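Local coordinates for protein dehydrogenase (Thermotoga maritima, PDB 3EZY) that catalyses the NAD(+)-dependent oxidation of myo-inositol to 2-keto-myo-inositol (scyllo-inosose), probably as part of a myo-inositol degradation pathway, at residues N254-T258 and S271-Y275; R12-I16 and F276-R280. All coordinates share one frame. Where two conformers were deposited one is given. Residues are numbered along the deposited sequence.

Interaction 1 of 2, residues N254-T258 and S271-Y275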
ATOM      1  N   ASN A 254       6.919  -7.809  -5.329  1.00 19.18           N
ATOM      2  CA  ASN A 254       8.073  -8.167  -4.557  1.00 18.55           C
ATOM      3  C   ASN A 254       7.810  -8.300  -3.056  1.00 19.05           C
ATOM      4  O   ASN A 254       6.859  -7.751  -2.527  1.00 17.91           O
ATOM      5  CB  ASN A 254       9.201  -7.144  -4.806  1.00 17.63           C
ATOM      6  CG  ASN A 254       9.607  -7.135  -6.250  1.00 17.89           C
ATOM      7  OD1 ASN A 254      10.062  -8.150  -6.748  1.00 17.85           O
ATOM      8  ND2 ASN A 254       9.302  -6.047  -6.966  1.00 15.16           N
ATOM      9  N   VAL A 255       8.697  -9.043  -2.395  1.00 19.93           N
ATOM     10  CA  VAL A 255       8.684  -9.202  -0.952  1.00 20.38           C
ATOM     11  C   VAL A 255       9.651  -8.166  -0.339  1.00 21.55           C
ATOM     12  O   VAL A 255      10.726  -7.897  -0.901  1.00 21.47           O
ATOM     13  CB  VAL A 255       9.086 -10.655  -0.626  1.00 20.19           C
ATOM     14  CG1 VAL A 255       9.341 -10.850   0.846  1.00 18.98           C
ATOM     15  CG2 VAL A 255       8.016 -11.670  -1.183  1.00 19.21           C
ATOM     16  N   ARG A 256       9.263  -7.567   0.792  1.00 21.75           N
ATOM     17  CA  ARG A 256      10.148  -6.658   1.484  1.00 22.99           C
ATOM     18  C   ARG A 256      10.664  -7.375   2.734  1.00 22.15           C
ATOM     19  O   ARG A 256      10.057  -8.328   3.236  1.00 20.12           O
ATOM     20  CB  ARG A 256       9.451  -5.353   1.964  1.00 23.86           C
ATOM     21  CG  ARG A 256       8.452  -4.640   1.038  1.00 28.43           C
ATOM     22  CD  ARG A 256       9.103  -4.146  -0.197  1.00 32.49           C
ATOM     23  NE  ARG A 256       8.238  -3.305  -1.035  1.00 34.41           N
ATOM     24  CZ  ARG A 256       7.417  -3.758  -1.978  1.00 34.57           C
ATOM     25  NH1 ARG A 256       7.298  -5.059  -2.174  1.00 37.06           N
ATOM     26  NH2 ARG A 256       6.724  -2.916  -2.729  1.00 30.74           N
ATOM     27  N   GLU A 257      11.759  -6.879   3.267  1.00 21.57           N
ATOM     28  CA  GLU A 257      12.365  -7.509   4.440  1.00 21.95           C
ATOM     29  C   GLU A 257      11.397  -7.491   5.623  1.00 21.37           C
ATOM     30  O   GLU A 257      11.364  -8.409   6.413  1.00 20.84           O
ATOM     31  CB  GLU A 257      13.632  -6.744   4.836  1.00 23.00           C
ATOM     32  CG  GLU A 257      14.366  -7.388   6.041  1.00 29.45           C
ATOM     33  CD  GLU A 257      15.428  -6.469   6.689  1.00 39.08           C
ATOM     34  OE1 GLU A 257      15.242  -5.211   6.760  1.00 41.56           O
ATOM     35  OE2 GLU A 257      16.430  -7.042   7.182  1.00 44.87           O
ATOM     36  N   THR A 258      10.597  -6.435   5.745  1.00 19.83           N
ATOM     37  CA  THR A 258       9.867  -6.273   6.972  1.00 21.44           C
ATOM     38  C   THR A 258       8.508  -5.571   6.668  1.00 20.53           C
ATOM     39  O   THR A 258       8.333  -5.052   5.585  1.00 20.73           O
ATOM     40  CB  THR A 258      10.788  -5.429   7.815  1.00 22.05           C
ATOM     41  OG1 THR A 258      11.432  -6.188   8.876  1.00 26.28           O
ATOM     42  CG2 THR A 258      10.223  -4.174   8.168  1.00 14.49           C
ATOM     43  N   SER A 271      10.312  -0.841   3.956  1.00 21.43           N
ATOM     44  CA  SER A 271      11.523  -1.646   4.124  0.50 21.80           C
ATOM     45  C   SER A 271      12.220  -1.944   2.790  1.00 21.72           C
ATOM     46  O   SER A 271      11.584  -1.910   1.736  1.00 21.72           O
ATOM     47  CB  SER A 271      11.121  -2.962   4.787  0.50 21.83           C
ATOM     48  OG  SER A 271      12.255  -3.712   5.109  0.50 22.50           O
ATOM     49  N   ARG A 272      13.515  -2.257   2.828  1.00 21.90           N
ATOM     50  CA  ARG A 272      14.231  -2.659   1.624  1.00 22.13           C
ATOM     51  C   ARG A 272      13.605  -3.928   0.979  1.00 21.62           C
ATOM     52  O   ARG A 272      13.038  -4.784   1.645  1.00 21.98           O
ATOM     53  CB  ARG A 272      15.721  -2.923   1.968  1.00 22.40           C
ATOM     54  CG  ARG A 272      15.938  -4.172   2.851  1.00 24.79           C
ATOM     55  CD  ARG A 272      17.421  -4.641   2.840  1.00 30.54           C
ATOM     56  NE  ARG A 272      17.665  -5.897   3.568  1.00 28.42           N
ATOM     57  CZ  ARG A 272      17.644  -7.124   3.041  1.00 32.36           C
ATOM     58  NH1 ARG A 272      17.367  -7.335   1.752  1.00 27.16           N
ATOM     59  NH2 ARG A 272      17.903  -8.170   3.825  1.00 32.96           N
ATOM     60  N   TYR A 273      13.756  -4.053  -0.329  1.00 21.61           N
ATOM     61  CA  TYR A 273      13.361  -5.258  -1.067  1.00 21.27           C
ATOM     62  C   TYR A 273      14.347  -6.350  -0.737  1.00 22.05           C
ATOM     63  O   TYR A 273      15.493  -6.064  -0.345  1.00 21.40           O
ATOM     64  CB  TYR A 273      13.444  -4.991  -2.590  1.00 20.83           C
ATOM     65  CG  TYR A 273      12.354  -4.095  -3.147  1.00 20.81           C
ATOM     66  CD1 TYR A 273      11.776  -3.083  -2.379  1.00 22.41           C
ATOM     67  CD2 TYR A 273      11.906  -4.260  -4.459  1.00 20.02           C
ATOM     68  CE1 TYR A 273      10.766  -2.293  -2.898  1.00 23.53           C
ATOM     69  CE2 TYR A 273      10.919  -3.490  -4.984  1.00 19.76           C
ATOM     70  CZ  TYR A 273      10.334  -2.511  -4.223  1.00 23.90           C
ATOM     71  OH  TYR A 273       9.339  -1.739  -4.792  1.00 22.01           O
ATOM     72  N   LEU A 274      13.928  -7.602  -0.918  1.00 21.99           N
ATOM     73  CA  LEU A 274      14.872  -8.714  -0.838  1.00 22.63           C
ATOM     74  C   LEU A 274      15.987  -8.537  -1.868  1.00 22.69           C
ATOM     75  O   LEU A 274      15.774  -8.064  -2.999  1.00 21.47           O
ATOM     76  CB  LEU A 274      14.201 -10.043  -1.067  1.00 22.28           C
ATOM     77  CG  LEU A 274      13.139 -10.338  -0.065  1.00 21.18           C
ATOM     78  CD1 LEU A 274      12.580 -11.750  -0.356  1.00 24.03           C
ATOM     79  CD2 LEU A 274      13.652 -10.172   1.356  1.00 24.76           C
ATOM     80  N   TYR A 275      17.185  -8.857  -1.433  1.00 23.35           N
ATOM     81  CA  TYR A 275      18.345  -8.409  -2.140  1.00 25.55           C
ATOM     82  C   TYR A 275      19.362  -9.546  -2.317  1.00 25.75           C
ATOM     83  O   TYR A 275      20.006  -9.657  -3.355  1.00 26.45           O
ATOM     84  CB  TYR A 275      18.931  -7.207  -1.402  1.00 25.84           C
ATOM     85  CG  TYR A 275      20.059  -6.567  -2.119  1.00 29.11           C
ATOM     86  CD1 TYR A 275      19.871  -5.391  -2.826  1.00 31.36           C
ATOM     87  CD2 TYR A 275      21.334  -7.153  -2.115  1.00 33.96           C
ATOM     88  CE1 TYR A 275      20.908  -4.799  -3.529  1.00 34.15           C
ATOM     89  CE2 TYR A 275      22.391  -6.561  -2.817  1.00 37.01           C
ATOM     90  CZ  TYR A 275      22.161  -5.376  -3.512  1.00 37.08           C
ATOM     91  OH  TYR A 275      23.187  -4.754  -4.201  1.00 40.75           O
TER
HETATM   92  O   HOH W   1       7.812  -3.655  -6.228  1.00 18.84           O
HETATM   93  O   HOH W   2       9.639  -0.892   0.465  1.00 29.32           O
HETATM   94  O   HOH W   3       7.921  -2.140   4.767  1.00 27.37           O
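Two extended loop segments can bind one another by a single beta bridge without becoming a sheet, and N254-T258 with S271-Y275 illustrates how. Their backbones run in broadly opposing directions, 126° apart, and come closest at R256 and Y273, whose CA atoms lie 4.3 Å apart. Two hydrogen bonds flank this pair: L274 N donates to V255 O (3.2 Å) and E257 N to R272 O (2.9 Å). The CA of R256 also sits 3.4 Å from R272 O, a CA-H...O contact.

Side chains add contacts around the bridge. The guanidinium of R256 meets the Y273 ring in an off-centre cation-pi contact, its CZ 4.3 Å from the ring centroid, while its NH2 forms salt bridges with D253 and with D268 of the second subunit. That same D268 is hydrogen-bonded to Y273 OH, and a water links this hydroxyl to N254 ND2. N254 OD1 meanwhile accepts a hydrogen bond from the backbone N of Q239. E257 OE2 and R272 NH2 make only a long salt bridge (3.8 Å); the stronger partner of R272 is E279. V255 CG1 packs on L274 CD1 at 3.6 Å.

The bridge closes the base of a beta-hairpin arm, strands 260-264 and 267-270, where it leaves the C-terminal domain. Other subunits pack against this neck, so the motif belongs to the tetramer interface.

Interaction 2 of 2, residues R12-I16 and F276-R280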
ATOM      1  N   ARG A  12      26.504 -22.641  -5.693  1.00 24.87           N
ATOM      2  CA  ARG A  12      25.559 -21.922  -4.897  1.00 25.22           C
ATOM      3  C   ARG A  12      24.264 -22.697  -4.819  1.00 23.84           C
ATOM      4  O   ARG A  12      23.671 -22.823  -3.756  1.00 23.25           O
ATOM      5  CB  ARG A  12      25.309 -20.590  -5.591  1.00 26.00           C
ATOM      6  CG  ARG A  12      24.396 -19.697  -4.829  1.00 31.58           C
ATOM      7  CD  ARG A  12      23.890 -18.689  -5.819  1.00 39.44           C
ATOM      8  NE  ARG A  12      24.558 -17.419  -5.717  1.00 43.86           N
ATOM      9  CZ  ARG A  12      24.408 -16.446  -6.612  1.00 47.31           C
ATOM     10  NH1 ARG A  12      23.672 -16.639  -7.709  1.00 47.81           N
ATOM     11  NH2 ARG A  12      25.026 -15.293  -6.428  1.00 49.89           N
ATOM     12  N   ILE A  13      23.779 -23.181  -5.954  1.00 22.31           N
ATOM     13  CA  ILE A  13      22.446 -23.839  -5.945  1.00 21.68           C
ATOM     14  C   ILE A  13      22.457 -25.304  -5.466  1.00 22.63           C
ATOM     15  O   ILE A  13      21.568 -25.724  -4.702  1.00 22.19           O
ATOM     16  CB  ILE A  13      21.742 -23.697  -7.313  1.00 22.07           C
ATOM     17  CG1 ILE A  13      21.424 -22.203  -7.566  1.00 20.92           C
ATOM     18  CG2 ILE A  13      20.431 -24.522  -7.372  1.00 20.84           C
ATOM     19  CD1 ILE A  13      20.914 -21.928  -8.957  1.00 21.69           C
ATOM     20  N   GLY A  14      23.447 -26.084  -5.901  1.00 21.99           N
ATOM     21  CA  GLY A  14      23.620 -27.443  -5.369  1.00 22.57           C
ATOM     22  C   GLY A  14      23.750 -27.432  -3.851  1.00 22.47           C
ATOM     23  O   GLY A  14      23.221 -28.298  -3.162  1.00 22.58           O
ATOM     24  N   THR A  15      24.467 -26.453  -3.306  1.00 23.02           N
ATOM     25  CA  THR A  15      24.591 -26.347  -1.850  1.00 22.70           C
ATOM     26  C   THR A  15      23.251 -26.119  -1.146  1.00 22.36           C
ATOM     27  O   THR A  15      22.944 -26.776  -0.150  1.00 22.94           O
ATOM     28  CB  THR A  15      25.596 -25.241  -1.467  1.00 24.41           C
ATOM     29  OG1 THR A  15      26.876 -25.570  -2.033  1.00 24.09           O
ATOM     30  CG2 THR A  15      25.696 -25.112   0.068  1.00 23.92           C
ATOM     31  N   ILE A  16      22.442 -25.195  -1.662  1.00 21.92           N
ATOM     32  CA  ILE A  16      21.087 -25.006  -1.184  1.00 21.35           C
ATOM     33  C   ILE A  16      20.289 -26.302  -1.165  1.00 21.78           C
ATOM     34  O   ILE A  16      19.649 -26.635  -0.153  1.00 22.77           O
ATOM     35  CB  ILE A  16      20.365 -23.903  -1.997  1.00 21.63           C
ATOM     36  CG1 ILE A  16      20.999 -22.549  -1.655  1.00 21.68           C
ATOM     37  CG2 ILE A  16      18.830 -23.892  -1.693  1.00 21.98           C
ATOM     38  CD1 ILE A  16      20.595 -21.385  -2.611  1.00 17.69           C
ATOM     39  N   PHE A 276      19.490 -10.413  -1.328  1.00 25.27           N
ATOM     40  CA  PHE A 276      20.446 -11.507  -1.462  1.00 25.26           C
ATOM     41  C   PHE A 276      19.801 -12.781  -1.990  1.00 24.64           C
ATOM     42  O   PHE A 276      18.579 -12.989  -1.871  1.00 23.12           O
ATOM     43  CB  PHE A 276      21.222 -11.744  -0.156  1.00 25.76           C
ATOM     44  CG  PHE A 276      21.849 -10.496   0.395  1.00 27.89           C
ATOM     45  CD1 PHE A 276      23.113 -10.099  -0.022  1.00 29.50           C
ATOM     46  CD2 PHE A 276      21.142  -9.686   1.288  1.00 31.64           C
ATOM     47  CE1 PHE A 276      23.680  -8.939   0.464  1.00 31.88           C
ATOM     48  CE2 PHE A 276      21.699  -8.519   1.780  1.00 33.93           C
ATOM     49  CZ  PHE A 276      22.977  -8.141   1.362  1.00 34.54           C
ATOM     50  N   PHE A 277      20.632 -13.635  -2.584  1.00 24.51           N
ATOM     51  CA  PHE A 277      20.142 -14.830  -3.293  1.00 24.58           C
ATOM     52  C   PHE A 277      19.379 -15.811  -2.422  1.00 24.54           C
ATOM     53  O   PHE A 277      18.280 -16.291  -2.754  1.00 24.27           O
ATOM     54  CB  PHE A 277      21.336 -15.537  -3.936  1.00 25.47           C
ATOM     55  CG  PHE A 277      20.958 -16.630  -4.873  1.00 23.47           C
ATOM     56  CD1 PHE A 277      20.800 -16.374  -6.230  1.00 23.99           C
ATOM     57  CD2 PHE A 277      20.816 -17.927  -4.403  1.00 24.32           C
ATOM     58  CE1 PHE A 277      20.481 -17.416  -7.139  1.00 24.12           C
ATOM     59  CE2 PHE A 277      20.498 -18.973  -5.271  1.00 25.09           C
ATOM     60  CZ  PHE A 277      20.317 -18.727  -6.642  1.00 23.44           C
ATOM     61  N   LEU A 278      19.954 -16.116  -1.285  1.00 25.59           N
ATOM     62  CA  LEU A 278      19.375 -17.087  -0.401  1.00 25.87           C
ATOM     63  C   LEU A 278      18.055 -16.561   0.192  1.00 26.18           C
ATOM     64  O   LEU A 278      17.080 -17.291   0.236  1.00 25.43           O
ATOM     65  CB  LEU A 278      20.384 -17.475   0.697  1.00 26.67           C
ATOM     66  CG  LEU A 278      19.890 -18.553   1.674  1.00 28.66           C
ATOM     67  CD1 LEU A 278      19.732 -19.915   0.951  1.00 31.57           C
ATOM     68  CD2 LEU A 278      20.853 -18.690   2.864  1.00 31.34           C
ATOM     69  N   GLU A 279      18.013 -15.306   0.658  1.00 25.46           N
ATOM     70  CA  GLU A 279      16.775 -14.824   1.273  1.00 25.71           C
ATOM     71  C   GLU A 279      15.682 -14.756   0.218  1.00 24.58           C
ATOM     72  O   GLU A 279      14.528 -14.999   0.503  1.00 24.59           O
ATOM     73  CB  GLU A 279      16.960 -13.448   1.927  1.00 26.06           C
ATOM     74  CG  GLU A 279      17.210 -12.334   0.929  1.00 25.88           C
ATOM     75  CD  GLU A 279      17.387 -10.948   1.602  1.00 27.10           C
ATOM     76  OE1 GLU A 279      17.145 -10.830   2.815  1.00 27.91           O
ATOM     77  OE2 GLU A 279      17.800  -9.982   0.940  1.00 23.87           O
ATOM     78  N   ARG A 280      16.054 -14.446  -1.015  1.00 23.62           N
ATOM     79  CA  ARG A 280      15.069 -14.410  -2.116  1.00 23.81           C
ATOM     80  C   ARG A 280      14.523 -15.803  -2.495  1.00 23.36           C
ATOM     81  O   ARG A 280      13.300 -15.989  -2.677  1.00 23.42           O
ATOM     82  CB  ARG A 280      15.648 -13.708  -3.367  1.00 23.29           C
ATOM     83  CG  ARG A 280      14.760 -13.836  -4.633  1.00 25.46           C
ATOM     84  CD  ARG A 280      13.475 -13.012  -4.436  1.00 25.29           C
ATOM     85  NE  ARG A 280      12.517 -13.118  -5.536  1.00 33.16           N
ATOM     86  CZ  ARG A 280      11.691 -14.152  -5.741  1.00 38.21           C
ATOM     87  NH1 ARG A 280      11.734 -15.225  -4.948  1.00 37.48           N
ATOM     88  NH2 ARG A 280      10.843 -14.141  -6.775  1.00 36.99           N
TER
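R12 opens helix 12-20, and its long side chain reaches across to helix 277-298, where it lies along one face of the F277 ring. Its CD stands 3.4 Å from the ring centroid and only 11° off the normal, a well-centred CH-pi contact. Farther out, the guanidinium stacks on the same ring with planes at 24°, CZ being 4.0 Å from the centroid, a cation-pi interaction over the face. One turn of the helix then supplies the apolar remainder. I13 brings CG1 to 3.8 Å from F277 CZ, and I16, whose CA-to-CB bond points toward the other helix, sets CD1 at the ring edge, 3.6 Å from F277 CE2. I16 also extends the contact to L278, with CG1 3.9 Å from L278 CD1. Farther along helix 277-298, Y285 meets I13, I16 and F277, continuing the same packing.

On the partner side, F276 is the N-cap residue of its helix, and F276 N donates to E279 OE2 (2.9 Å), fastening the helix start just ahead of F277.

No hydrogen bond crosses between these two segments. The contact rests on dispersion and on the attraction of a cation for a pi face, so one aromatic ring can serve both a charged and an aliphatic neighbour at the surface where helix 12-20, the first helix of the Rossmann domain, meets helix 277-298.

How the interactions relate
From the N terminus, strand 3-8 leads into helix 12-20, the first half of interaction 2. The chain then completes the Rossmann domain and builds most of the C-terminal sheet before reaching 254-258. The hairpin that follows returns at 271-275, so interaction 1 closes a short loop with 12 residues between its segments. The very next residues, 276-280, close the far longer loop of interaction 2, within which the short one is wholly contained. The two contacts join directly where R272 NH1 meets E279 OE2 in a 2.8 Å salt bridge. Together they connect hairpin arm, helix 277-298 and nucleotide-binding domain.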